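Long-range contacts in thiosulfate sulfurtransferase TUM1 (Saccharomyces cerevisiae, PDB 3UTN), which accepts persulfide sulfur from NFS1 and passes it to UBA4 for 2-thiolation of the tRNA wobble uridine, and has thiosulfate sulfurtransferase activity: residues 44-49 with 109-114; 52-57 with 123-128; 221-226 with 309-314; 256-261 with 296-301. All blocks are in the same frame, centred on the assembly; numbering follows the deposited sequence.

Contact 1: residues 44-49 with 109-114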
loop_
_atom_site.group_PDB
_atom_site.type_symbol
_atom_site.label_atom_id
_atom_site.label_comp_id
_atom_site.label_asym_id
_atom_site.label_seq_id
_atom_site.Cartn_x
_atom_site.Cartn_y
_atom_site.Cartn_z
ATOM N N VAL A 44 -0.014 -23.133 -14.811
ATOM C CA VAL A 44 -1.439 -23.158 -14.492
ATOM C C VAL A 44 -2.053 -21.764 -14.527
ATOM O O VAL A 44 -3.058 -21.539 -15.207
ATOM C CB VAL A 44 -1.700 -23.825 -13.117
ATOM C CG1 VAL A 44 -3.186 -23.820 -12.775
ATOM C CG2 VAL A 44 -1.166 -25.250 -13.102
ATOM N N HIS A 45 -1.440 -20.833 -13.801
ATOM C CA HIS A 45 -2.035 -19.522 -13.578
ATOM C C HIS A 45 -1.490 -18.476 -14.482
ATOM O O HIS A 45 -0.288 -18.380 -14.687
ATOM C CB HIS A 45 -1.826 -19.079 -12.137
ATOM C CG HIS A 45 -2.199 -20.122 -11.116
ATOM N ND1 HIS A 45 -3.455 -20.568 -10.969
ATOM C CD2 HIS A 45 -1.431 -20.785 -10.161
ATOM C CE1 HIS A 45 -3.496 -21.478 -9.985
ATOM N NE2 HIS A 45 -2.254 -21.607 -9.485
ATOM N N ARG A 46 -2.372 -17.659 -15.028
ATOM C CA ARG A 46 -1.923 -16.496 -15.750
ATOM C C ARG A 46 -1.207 -15.587 -14.761
ATOM O O ARG A 46 -1.645 -15.426 -13.624
ATOM C CB ARG A 46 -3.107 -15.784 -16.367
ATOM C CG ARG A 46 -2.751 -14.920 -17.553
ATOM C CD ARG A 46 -4.016 -14.490 -18.254
ATOM N NE ARG A 46 -4.844 -13.672 -17.377
ATOM C CZ ARG A 46 -5.894 -12.963 -17.777
ATOM N NH1 ARG A 46 -6.265 -12.970 -19.050
ATOM N NH2 ARG A 46 -6.575 -12.250 -16.894
ATOM N N ILE A 47 -0.081 -15.030 -15.177
ATOM C CA ILE A 47 0.612 -14.087 -14.324
ATOM C C ILE A 47 0.432 -12.713 -14.910
ATOM O O ILE A 47 0.870 -12.416 -16.022
ATOM C CB ILE A 47 2.090 -14.422 -14.126
ATOM C CG1 ILE A 47 2.204 -15.741 -13.366
ATOM C CG2 ILE A 47 2.778 -13.302 -13.354
ATOM C CD1 ILE A 47 3.594 -16.309 -13.366
ATOM N N VAL A 48 -0.259 -11.890 -14.150
ATOM C CA VAL A 48 -0.606 -10.582 -14.614
ATOM C C VAL A 48 0.119 -9.631 -13.707
ATOM O O VAL A 48 -0.269 -9.449 -12.556
ATOM C CB VAL A 48 -2.122 -10.344 -14.565
ATOM C CG1 VAL A 48 -2.439 -8.927 -15.014
ATOM C CG2 VAL A 48 -2.836 -11.359 -15.437
ATOM N N PRO A 49 1.224 -9.068 -14.209
ATOM C CA PRO A 49 1.862 -8.018 -13.465
ATOM C C PRO A 49 0.886 -6.877 -13.436
ATOM O O PRO A 49 0.108 -6.690 -14.365
ATOM C CB PRO A 49 3.075 -7.668 -14.316
ATOM C CG PRO A 49 3.319 -8.882 -15.134
ATOM C CD PRO A 49 1.945 -9.367 -15.453
ATOM N N GLY A 109 -9.558 -7.169 -17.223
ATOM C CA GLY A 109 -9.530 -8.557 -17.633
ATOM C C GLY A 109 -8.841 -9.453 -16.630
ATOM O O GLY A 109 -8.417 -10.544 -16.970
ATOM N N VAL A 110 -8.720 -8.991 -15.390
ATOM C CA VAL A 110 -8.136 -9.815 -14.345
ATOM C C VAL A 110 -9.071 -10.988 -14.090
ATOM O O VAL A 110 -10.276 -10.808 -13.949
ATOM C CB VAL A 110 -7.897 -9.023 -13.049
ATOM C CG1 VAL A 110 -7.444 -9.939 -11.926
ATOM C CG2 VAL A 110 -6.866 -7.943 -13.292
ATOM N N GLN A 111 -8.515 -12.189 -14.081
ATOM C CA GLN A 111 -9.287 -13.362 -13.729
ATOM C C GLN A 111 -8.953 -13.673 -12.290
ATOM O O GLN A 111 -7.863 -13.351 -11.820
ATOM C CB GLN A 111 -8.935 -14.549 -14.625
ATOM C CG GLN A 111 -9.160 -14.326 -16.117
ATOM C CD GLN A 111 -10.626 -14.365 -16.528
ATOM O OE1 GLN A 111 -11.523 -14.508 -15.691
ATOM N NE2 GLN A 111 -10.873 -14.242 -17.828
ATOM N N LYS A 112 -9.888 -14.294 -11.587
ATOM C CA LYS A 112 -9.654 -14.691 -10.210
ATOM C C LYS A 112 -8.373 -15.501 -10.081
ATOM O O LYS A 112 -7.648 -15.358 -9.110
ATOM C CB LYS A 112 -10.832 -15.503 -9.676
ATOM C CG LYS A 112 -10.774 -15.766 -8.179
ATOM C CD LYS A 112 -10.842 -14.471 -7.377
ATOM C CE LYS A 112 -12.078 -13.657 -7.714
ATOM N NZ LYS A 112 -13.314 -14.423 -7.407
ATOM N N ASP A 113 -8.099 -16.341 -11.073
ATOM C CA ASP A 113 -6.971 -17.254 -10.999
ATOM C C ASP A 113 -5.639 -16.585 -11.296
ATOM O O ASP A 113 -4.588 -17.190 -11.111
ATOM C CB ASP A 113 -7.161 -18.441 -11.938
ATOM C CG ASP A 113 -6.196 -19.562 -11.641
ATOM O OD1 ASP A 113 -6.102 -19.949 -10.455
ATOM O OD2 ASP A 113 -5.521 -20.045 -12.577
ATOM N N ASP A 114 -5.687 -15.346 -11.771
ATOM C CA ASP A 114 -4.472 -14.632 -12.118
ATOM C C ASP A 114 -3.561 -14.527 -10.930
ATOM O O ASP A 114 -3.989 -14.218 -9.828
ATOM C CB ASP A 114 -4.778 -13.222 -12.596
ATOM C CG ASP A 114 -5.387 -13.198 -13.961
ATOM O OD1 ASP A 114 -5.287 -14.206 -14.685
ATOM O OD2 ASP A 114 -5.948 -12.152 -14.321
HETATM O O HOH W 1 -8.830 -11.479 -19.417
HETATM O O HOH W 2 -4.822 -18.338 -14.634
#
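R46 grips the carboxylate of D114 side-on, NE donating to OD1 at 2.8 Å and NH2 to OD2 at 2.7 Å. The NH2 bond is nearly straight (175°) and uses the syn lone pair of OD2. A bend at chi3 (63°) in an otherwise extended R46 lays the guanidinium alongside D114 and lets NH2 also donate to G109 O at 2.5 Å. D114 OD2 takes a second bond, from Q111 N above the carboxylate plane, while V48 CG2 lies 3.4 Å from D114 OD2. With a methionine in place of R46, the buried D114 would probably lose its countercharge and G109 O a donor. Water joining R46 NH1 to G109 O marks this grip's solvent edge.

The H45 end is more open to solvent, though its direct bond is short and straight: H45 ND1 donates in its ring plane to D113 OD2 at 2.7 Å, and a second water joins that oxygen to R46 N.

In the rhodanese fold, residues 109-114 lead from helix 98-107, closed by a Schellman motif at G109, through a type I turn into strand 115-119. That strand lies parallel to 47-51, with I115 bonded to the R46 and V48 backbones, and I47 packs on helix 32-41.

Contact 2: residues 52-57 with 123-128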
loop_
_atom_site.group_PDB
_atom_site.type_symbol
_atom_site.label_atom_id
_atom_site.label_comp_id
_atom_site.label_asym_id
_atom_site.label_seq_id
_atom_site.Cartn_x
_atom_site.Cartn_y
_atom_site.Cartn_z
ATOM N N ALA A 52 0.734 -0.605 -10.545
ATOM C CA ALA A 52 -0.122 0.182 -9.686
ATOM C C ALA A 52 0.488 1.548 -9.514
ATOM O O ALA A 52 0.180 2.269 -8.565
ATOM C CB ALA A 52 -0.281 -0.500 -8.350
ATOM N N THR A 53 1.353 1.905 -10.449
ATOM C CA THR A 53 2.063 3.154 -10.361
ATOM C C THR A 53 1.077 4.261 -10.138
ATOM O O THR A 53 0.058 4.380 -10.816
ATOM C CB THR A 53 2.901 3.437 -11.601
ATOM O OG1 THR A 53 3.929 2.457 -11.683
ATOM C CG2 THR A 53 3.542 4.796 -11.501
ATOM N N TRP A 54 1.382 5.040 -9.128
ATOM C CA TRP A 54 0.600 6.182 -8.814
ATOM C C TRP A 54 1.598 7.158 -8.313
ATOM O O TRP A 54 2.508 6.803 -7.572
ATOM C CB TRP A 54 -0.421 5.823 -7.758
ATOM C CG TRP A 54 -1.217 7.006 -7.320
ATOM C CD1 TRP A 54 -2.424 7.456 -7.836
ATOM C CD2 TRP A 54 -0.870 7.949 -6.268
ATOM N NE1 TRP A 54 -2.838 8.582 -7.181
ATOM C CE2 TRP A 54 -1.950 8.932 -6.229
ATOM C CE3 TRP A 54 0.191 8.070 -5.375
ATOM C CZ2 TRP A 54 -1.950 9.987 -5.332
ATOM C CZ3 TRP A 54 0.177 9.136 -4.475
ATOM C CH2 TRP A 54 -0.870 10.069 -4.453
ATOM N N TYR A 55 1.441 8.399 -8.737
ATOM C CA TYR A 55 2.404 9.421 -8.422
ATOM C C TYR A 55 1.765 10.485 -7.581
ATOM O O TYR A 55 0.575 10.731 -7.697
ATOM C CB TYR A 55 2.899 10.055 -9.704
ATOM C CG TYR A 55 3.655 9.114 -10.590
ATOM C CD1 TYR A 55 4.737 8.391 -10.099
ATOM C CD2 TYR A 55 3.315 8.974 -11.924
ATOM C CE1 TYR A 55 5.455 7.542 -10.919
ATOM C CE2 TYR A 55 4.027 8.131 -12.752
ATOM C CZ TYR A 55 5.095 7.422 -12.242
ATOM O OH TYR A 55 5.794 6.584 -13.049
ATOM N N LEU A 56 2.562 11.106 -6.723
ATOM C CA LEU A 56 2.132 12.334 -6.099
ATOM C C LEU A 56 1.964 13.323 -7.227
ATOM O O LEU A 56 2.866 13.464 -8.051
ATOM C CB LEU A 56 3.181 12.832 -5.113
ATOM C CG LEU A 56 3.377 11.991 -3.858
ATOM C CD1 LEU A 56 4.392 12.670 -2.953
ATOM C CD2 LEU A 56 2.055 11.788 -3.133
ATOM N N PRO A 57 0.791 13.974 -7.303
ATOM C CA PRO A 57 0.573 15.006 -8.311
ATOM C C PRO A 57 1.701 16.025 -8.335
ATOM O O PRO A 57 2.030 16.542 -9.399
ATOM C CB PRO A 57 -0.732 15.650 -7.859
ATOM C CG PRO A 57 -1.482 14.514 -7.254
ATOM C CD PRO A 57 -0.445 13.677 -6.553
ATOM N N GLY A 123 8.510 2.554 -6.491
ATOM C CA GLY A 123 9.239 1.638 -5.647
ATOM C C GLY A 123 8.470 1.446 -4.372
ATOM O O GLY A 123 8.678 2.166 -3.401
ATOM N N ASN A 124 7.554 0.490 -4.391
ATOM C CA ASN A 124 6.770 0.167 -3.207
ATOM C C ASN A 124 6.108 1.381 -2.634
ATOM O O ASN A 124 6.163 1.646 -1.434
ATOM C CB ASN A 124 7.649 -0.498 -2.174
ATOM C CG ASN A 124 8.053 -1.863 -2.609
ATOM O OD1 ASN A 124 7.221 -2.613 -3.103
ATOM N ND2 ASN A 124 9.318 -2.197 -2.444
ATOM N N PHE A 125 5.489 2.126 -3.527
ATOM C CA PHE A 125 4.862 3.351 -3.159
ATOM C C PHE A 125 3.362 3.147 -3.172
ATOM O O PHE A 125 2.723 3.241 -2.145
ATOM C CB PHE A 125 5.281 4.437 -4.127
ATOM C CG PHE A 125 4.769 5.788 -3.768
ATOM C CD1 PHE A 125 3.833 6.416 -4.569
ATOM C CD2 PHE A 125 5.226 6.439 -2.628
ATOM C CE1 PHE A 125 3.352 7.672 -4.244
ATOM C CE2 PHE A 125 4.750 7.698 -2.296
ATOM C CZ PHE A 125 3.812 8.316 -3.108
ATOM N N SER A 126 2.815 2.845 -4.339
ATOM C CA SER A 126 1.389 2.593 -4.470
ATOM C C SER A 126 1.144 1.115 -4.681
ATOM O O SER A 126 0.035 0.623 -4.499
ATOM C CB SER A 126 0.850 3.364 -5.661
ATOM O OG SER A 126 1.633 3.093 -6.812
ATOM N N SER A 127 2.183 0.408 -5.099
ATOM C CA SER A 127 2.041 -1.007 -5.361
ATOM C C SER A 127 1.629 -1.774 -4.111
ATOM O O SER A 127 0.778 -2.642 -4.203
ATOM C CB SER A 127 3.300 -1.592 -5.992
ATOM O OG SER A 127 4.421 -1.376 -5.171
ATOM N N PRO A 128 2.194 -1.436 -2.930
ATOM C CA PRO A 128 1.748 -2.186 -1.766
ATOM C C PRO A 128 0.266 -1.973 -1.545
ATOM O O PRO A 128 -0.459 -2.931 -1.317
ATOM C CB PRO A 128 2.559 -1.578 -0.621
ATOM C CG PRO A 128 3.764 -1.008 -1.283
ATOM C CD PRO A 128 3.224 -0.449 -2.558
HETATM O O HOH W 3 3.823 4.332 -7.675
#
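W54 and F125 meet rim to rim: the CE3 edge of the indole comes within 3.4 Å of F125 CE1. The planes are only 18° apart, but with centroids 5.9 Å apart and neither ring over the other's face the near-parallel rings meet at their rims and do not stack. With CG anti to the backbone N (chi1 -175°), F125 carries its ring out to the 52-57 loop, where L56 crosses it at about a right angle and sets CG 3.8 Å from F125 CZ. The carbonyl oxygen of W54 lies at the edge of the same phenyl, 3.3 Å from F125 CD1. H93 meets the W54 ring edge-to-face.

Beside the aromatic pair, S126 points its side chain at the loop backbone. Its OG donates to A52 O at a modelled 2.4 Å, a length too short to be taken literally. One water accepts from W54 N at 2.9 Å and donates to S126 OG, while A52 CB rests 3.8 Å from S127 CA.

Residues 123-128 run into helix 127-136 just after strand 115-119, a position that, by the shared topology, probably corresponds to the active-site loop of the second rhodanese domain. D120, which follows this strand as C282 follows strand 278-281, accepts from the backbone N of F125, S126 and S127 through OD2. Across the two segments themselves the contact is uncharged: aromatic and aliphatic edges give the shape, the water satisfies W54 N, and the S126 hydroxyl, at a doubtful length, meets A52 O in a buried setting.

Contact 3: residues 221-226 with 309-314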
loop_
_atom_site.group_PDB
_atom_site.type_symbol
_atom_site.label_atom_id
_atom_site.label_comp_id
_atom_site.label_asym_id
_atom_site.label_seq_id
_atom_site.Cartn_x
_atom_site.Cartn_y
_atom_site.Cartn_z
ATOM N N GLU A 221 0.524 18.853 5.832
ATOM C CA GLU A 221 -0.059 17.802 5.034
ATOM C C GLU A 221 -0.005 18.228 3.578
ATOM O O GLU A 221 -0.091 19.419 3.286
ATOM C CB GLU A 221 -1.507 17.566 5.450
ATOM C CG GLU A 221 -1.627 16.803 6.752
ATOM C CD GLU A 221 -0.890 15.483 6.705
ATOM O OE1 GLU A 221 -1.303 14.610 5.926
ATOM O OE2 GLU A 221 0.099 15.321 7.441
ATOM N N PRO A 222 0.145 17.262 2.654
ATOM C CA PRO A 222 0.080 17.612 1.240
ATOM C C PRO A 222 -1.300 18.165 0.898
ATOM O O PRO A 222 -1.485 18.714 -0.176
ATOM C CB PRO A 222 0.314 16.275 0.530
ATOM C CG PRO A 222 -0.011 15.231 1.535
ATOM C CD PRO A 222 0.378 15.821 2.853
ATOM N N ARG A 223 -2.245 18.025 1.824
ATOM C CA ARG A 223 -3.594 18.551 1.654
ATOM C C ARG A 223 -3.743 19.924 2.290
ATOM O O ARG A 223 -3.157 20.200 3.334
ATOM C CB ARG A 223 -4.611 17.602 2.264
ATOM C CG ARG A 223 -4.794 16.320 1.482
ATOM C CD ARG A 223 -5.894 15.489 2.103
ATOM N NE ARG A 223 -7.184 16.183 2.114
ATOM C CZ ARG A 223 -8.200 15.898 1.307
ATOM N NH1 ARG A 223 -8.092 14.933 0.403
ATOM N NH2 ARG A 223 -9.331 16.577 1.406
ATOM N N SER A 224 -4.542 20.773 1.650
ATOM C CA SER A 224 -4.725 22.159 2.077
ATOM C C SER A 224 -5.738 22.298 3.206
ATOM O O SER A 224 -5.680 23.251 3.982
ATOM C CB SER A 224 -5.153 23.022 0.887
ATOM O OG SER A 224 -6.228 22.415 0.186
ATOM N N ASP A 225 -6.666 21.349 3.284
ATOM C CA ASP A 225 -7.754 21.393 4.254
ATOM C C ASP A 225 -7.372 20.710 5.562
ATOM O O ASP A 225 -8.103 20.788 6.550
ATOM C CB ASP A 225 -9.008 20.738 3.666
ATOM C CG ASP A 225 -8.770 19.298 3.224
ATOM O OD1 ASP A 225 -7.623 18.954 2.857
ATOM O OD2 ASP A 225 -9.736 18.510 3.235
ATOM N N ILE A 226 -6.217 20.051 5.553
ATOM C CA ILE A 226 -5.808 19.165 6.635
ATOM C C ILE A 226 -4.553 19.690 7.303
ATOM O O ILE A 226 -3.524 19.845 6.653
ATOM C CB ILE A 226 -5.537 17.731 6.115
ATOM C CG1 ILE A 226 -6.750 17.172 5.371
ATOM C CG2 ILE A 226 -5.178 16.790 7.252
ATOM C CD1 ILE A 226 -8.041 17.232 6.157
ATOM N N SER A 309 -7.110 7.069 7.317
ATOM C CA SER A 309 -5.825 7.666 7.620
ATOM C C SER A 309 -5.980 9.094 8.116
ATOM O O SER A 309 -7.074 9.522 8.509
ATOM C CB SER A 309 -4.888 7.575 6.414
ATOM O OG SER A 309 -4.308 6.288 6.353
ATOM N N TRP A 310 -4.879 9.825 8.079
ATOM C CA TRP A 310 -4.812 11.130 8.685
ATOM C C TRP A 310 -5.850 12.064 8.150
ATOM O O TRP A 310 -6.487 12.791 8.908
ATOM C CB TRP A 310 -3.433 11.721 8.496
ATOM C CG TRP A 310 -3.321 13.043 9.175
ATOM C CD1 TRP A 310 -3.044 14.270 8.601
ATOM C CD2 TRP A 310 -3.530 13.319 10.591
ATOM N NE1 TRP A 310 -3.038 15.257 9.546
ATOM C CE2 TRP A 310 -3.322 14.754 10.761
ATOM C CE3 TRP A 310 -3.841 12.546 11.700
ATOM C CZ2 TRP A 310 -3.437 15.370 11.995
ATOM C CZ3 TRP A 310 -3.960 13.178 12.932
ATOM C CH2 TRP A 310 -3.758 14.554 13.076
ATOM N N THR A 311 -6.038 12.033 6.837
ATOM C CA THR A 311 -6.994 12.911 6.182
ATOM C C THR A 311 -8.388 12.728 6.746
ATOM O O THR A 311 -9.008 13.685 7.211
ATOM C CB THR A 311 -7.017 12.676 4.671
ATOM O OG1 THR A 311 -5.710 12.943 4.151
ATOM C CG2 THR A 311 -8.030 13.596 4.017
ATOM N N GLU A 312 -8.874 11.496 6.710
ATOM C CA GLU A 312 -10.175 11.218 7.263
ATOM C C GLU A 312 -10.168 11.521 8.743
ATOM O O GLU A 312 -11.124 12.084 9.267
ATOM C CB GLU A 312 -10.564 9.772 7.046
ATOM C CG GLU A 312 -11.958 9.476 7.540
ATOM C CD GLU A 312 -12.172 8.018 7.833
ATOM O OE1 GLU A 312 -11.278 7.386 8.440
ATOM O OE2 GLU A 312 -13.244 7.512 7.467
ATOM N N TRP A 313 -9.082 11.147 9.411
ATOM C CA TRP A 313 -8.963 11.386 10.831
ATOM C C TRP A 313 -9.240 12.819 11.161
ATOM O O TRP A 313 -10.101 13.114 11.983
ATOM C CB TRP A 313 -7.582 11.030 11.344
ATOM C CG TRP A 313 -7.538 11.288 12.811
ATOM C CD1 TRP A 313 -6.986 12.373 13.468
ATOM C CD2 TRP A 313 -8.147 10.472 13.855
ATOM N NE1 TRP A 313 -7.176 12.267 14.817
ATOM C CE2 TRP A 313 -7.869 11.150 15.115
ATOM C CE3 TRP A 313 -8.851 9.274 13.871
ATOM C CZ2 TRP A 313 -8.287 10.637 16.328
ATOM C CZ3 TRP A 313 -9.273 8.770 15.098
ATOM C CH2 TRP A 313 -9.000 9.442 16.294
ATOM N N VAL A 314 -8.496 13.714 10.524
ATOM C CA VAL A 314 -8.636 15.144 10.744
ATOM C C VAL A 314 -10.032 15.616 10.391
ATOM O O VAL A 314 -10.694 16.274 11.197
ATOM C CB VAL A 314 -7.606 15.931 9.930
ATOM C CG1 VAL A 314 -7.965 17.410 9.882
ATOM C CG2 VAL A 314 -6.245 15.742 10.551
HETATM O O HOH W 4 -3.565 14.512 4.367
#
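I226 packs against W310 and V314 of helix 309-317 where these two meet, its CG2 lying 3.5 Å from W310 NE1 and 3.6 Å from V314 CG2. The folded second torsion of I226 (chi2 -53°) turns CD1 onto the helix as well, 3.7 Å from V314 CG1. The isoleucine runs past both W310 and V314 in the opposite direction, lying along them.

R223 crosses T311 at about a right angle. A bend at chi3 (60°) swings its guanidinium so that T311 CG2 sits against one face, offset to the rim and 3.3 Å from NE. The same group is held in orientation from its own loop: NE and NH2 grip D225 side-on, NH2 reaching OD2 at 2.7 Å. T311 thus gives its methyl to the arginine, and its OG1 is bonded to G283 O and to a water at 2.7 Å that also donates to E221 OE1.

E221, bent back at its second torsion, places its carboxylate beside the pyrrole part of W310, planes 66° apart; the exact spacing there is doubtful. Its oxygens form salt bridges with R214 and R210, and R210 makes a cation-pi contact with W310, whose NE1 bonds to P227 O.

In this second, catalytic rhodanese domain, W310 and T311 also bond through their backbones to C282, the active-site cysteine that forms the persulfide intermediate, and G283. Charges are matched within the loop or by nearby arginines, and the loop meets the helix beside the active site through aliphatic and aromatic surfaces, the flat face of an arginine and one bridging water, with no direct hydrogen bond between the segments.

Contact 4: residues 256-261 with 296-301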
loop_
_atom_site.group_PDB
_atom_site.type_symbol
_atom_site.label_atom_id
_atom_site.label_comp_id
_atom_site.label_asym_id
_atom_site.label_seq_id
_atom_site.Cartn_x
_atom_site.Cartn_y
_atom_site.Cartn_z
ATOM N N ALA A 256 16.897 -8.679 7.426
ATOM C CA ALA A 256 16.960 -7.416 6.705
ATOM C C ALA A 256 15.813 -6.502 7.118
ATOM O O ALA A 256 16.047 -5.404 7.618
ATOM C CB ALA A 256 16.967 -7.643 5.204
ATOM N N ILE A 257 14.579 -6.972 6.935
ATOM C CA ILE A 257 13.410 -6.179 7.307
ATOM C C ILE A 257 13.407 -5.897 8.806
ATOM O O ILE A 257 13.029 -4.814 9.229
ATOM C CB ILE A 257 12.075 -6.818 6.851
ATOM C CG1 ILE A 257 10.901 -5.853 7.075
ATOM C CG2 ILE A 257 11.813 -8.131 7.565
ATOM C CD1 ILE A 257 10.980 -4.584 6.256
ATOM N N HIS A 258 13.855 -6.863 9.606
ATOM C CA HIS A 258 13.940 -6.634 11.045
ATOM C C HIS A 258 14.914 -5.557 11.357
ATOM O O HIS A 258 14.599 -4.666 12.138
ATOM C CB HIS A 258 14.241 -7.911 11.812
ATOM C CG HIS A 258 13.189 -8.959 11.634
ATOM N ND1 HIS A 258 13.484 -10.249 11.444
ATOM C CD2 HIS A 258 11.805 -8.855 11.576
ATOM C CE1 HIS A 258 12.349 -10.946 11.283
ATOM N NE2 HIS A 258 11.321 -10.089 11.365
ATOM N N ALA A 259 16.088 -5.606 10.727
ATOM C CA ALA A 259 17.099 -4.573 10.914
ATOM C C ALA A 259 16.522 -3.236 10.489
ATOM O O ALA A 259 16.629 -2.246 11.200
ATOM C CB ALA A 259 18.358 -4.888 10.117
ATOM N N THR A 260 15.883 -3.221 9.326
ATOM C CA THR A 260 15.250 -2.011 8.843
ATOM C C THR A 260 14.147 -1.554 9.790
ATOM O O THR A 260 14.113 -0.388 10.189
ATOM C CB THR A 260 14.708 -2.215 7.429
ATOM O OG1 THR A 260 15.812 -2.457 6.551
ATOM C CG2 THR A 260 13.956 -0.984 6.963
ATOM N N LEU A 261 13.264 -2.473 10.164
ATOM C CA LEU A 261 12.174 -2.147 11.068
ATOM C C LEU A 261 12.693 -1.639 12.408
ATOM O O LEU A 261 12.318 -0.553 12.837
ATOM C CB LEU A 261 11.229 -3.333 11.272
ATOM C CG LEU A 261 10.055 -3.073 12.221
ATOM C CD1 LEU A 261 9.273 -1.828 11.820
ATOM C CD2 LEU A 261 9.141 -4.284 12.297
ATOM N N GLU A 296 4.212 -6.523 8.104
ATOM C CA GLU A 296 3.832 -7.897 7.844
ATOM C C GLU A 296 5.008 -8.689 7.311
ATOM O O GLU A 296 5.187 -9.855 7.655
ATOM C CB GLU A 296 2.675 -7.938 6.871
ATOM C CG GLU A 296 1.410 -7.419 7.508
ATOM C CD GLU A 296 0.415 -6.913 6.499
ATOM O OE1 GLU A 296 0.762 -6.793 5.301
ATOM O OE2 GLU A 296 -0.721 -6.640 6.917
ATOM N N LEU A 297 5.808 -8.037 6.479
ATOM C CA LEU A 297 7.046 -8.609 5.998
ATOM C C LEU A 297 7.940 -8.966 7.170
ATOM O O LEU A 297 8.535 -10.034 7.190
ATOM C CB LEU A 297 7.756 -7.624 5.080
ATOM C CG LEU A 297 9.046 -8.103 4.437
ATOM C CD1 LEU A 297 8.762 -9.313 3.566
ATOM C CD2 LEU A 297 9.597 -6.957 3.618
ATOM N N ALA A 298 8.006 -8.061 8.145
ATOM C CA ALA A 298 8.781 -8.255 9.363
ATOM C C ALA A 298 8.127 -9.270 10.290
ATOM O O ALA A 298 8.649 -9.563 11.359
ATOM C CB ALA A 298 8.970 -6.929 10.077
ATOM N N GLY A 299 6.987 -9.802 9.868
ATOM C CA GLY A 299 6.271 -10.799 10.639
ATOM C C GLY A 299 5.435 -10.173 11.734
ATOM O O GLY A 299 4.969 -10.864 12.628
ATOM N N VAL A 300 5.252 -8.858 11.674
ATOM C CA VAL A 300 4.338 -8.192 12.590
ATOM C C VAL A 300 2.935 -8.671 12.234
ATOM O O VAL A 300 2.492 -8.518 11.099
ATOM C CB VAL A 300 4.435 -6.657 12.513
ATOM C CG1 VAL A 300 3.462 -6.008 13.483
ATOM C CG2 VAL A 300 5.857 -6.196 12.792
ATOM N N PRO A 301 2.250 -9.296 13.198
ATOM C CA PRO A 301 0.940 -9.843 12.894
ATOM C C PRO A 301 -0.156 -8.808 13.027
ATOM O O PRO A 301 0.048 -7.763 13.643
ATOM C CB PRO A 301 0.758 -10.927 13.957
ATOM C CG PRO A 301 1.598 -10.484 15.102
ATOM C CD PRO A 301 2.674 -9.578 14.581
#
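I257, L261 and A298 form the apolar centre where helix 255-267 meets the end of helix 286-297 in the second domain, of rhodanese alpha/beta fold. A298 comes just before G299, whose positive phi closes helix 286-297 in a Schellman motif, and its small methyl admits both larger side chains. L261 CD2 presses on A298 CB at 3.5 Å, tighter than carbons usually pack. Both gamma branches of I257 lie against one side of A298: CG2 is 3.5 Å from A298 CA, and CG1 lies 3.7 Å from A298 CB. With CG1 anti to the backbone N (chi1 -171°) and a bent second torsion, I257 CD1 rests 3.8 Å from L297 CD2. Replacing I257 with alanine would probably open a gap beside A298 and leave the L297 side chain with more room to turn.

Outward from this centre, L261 CD2 also meets V300 CG2 at 3.8 Å, the two side chains crossing at about a right angle. P251 and A294 add to the packing round I257, and Y250 touches L297. A dimethyl sulfoxide, probably from the crystallisation liquor, lies near L297.

The polar edge is the exposed H258. Its ring turns one edge to the helix end, and NE2 donates to A298 O at 2.7 Å with an N-H...O angle of 141°; the oxygen lies in the imidazole plane, whereas the nitrogen stands 40° out of the carbonyl plane.

Contacts 1 and 2 belong to the first rhodanese domain, and contacts 3 and 4 to the second, which carries C282. Contacts 1 and 2 adjoin in sequence and alternate along the chain, though their centres are 21 Å apart; contact 4 is nested within the loop closed by contact 3. Contacts 2 and 3 are the ones near the active site: the side chain of W310 in contact 3 is about 6 Å from that of C282, and the side chain of F125 in contact 2 is about 9 Å from that of C282. Contacts 2 and 3 approach to about 6 Å between nearest atoms without touching. Contact 1 lies 36 Å from contact 3 between centres, across the chain's middle; contacts 1 and 4 both lie away from the annotated sites.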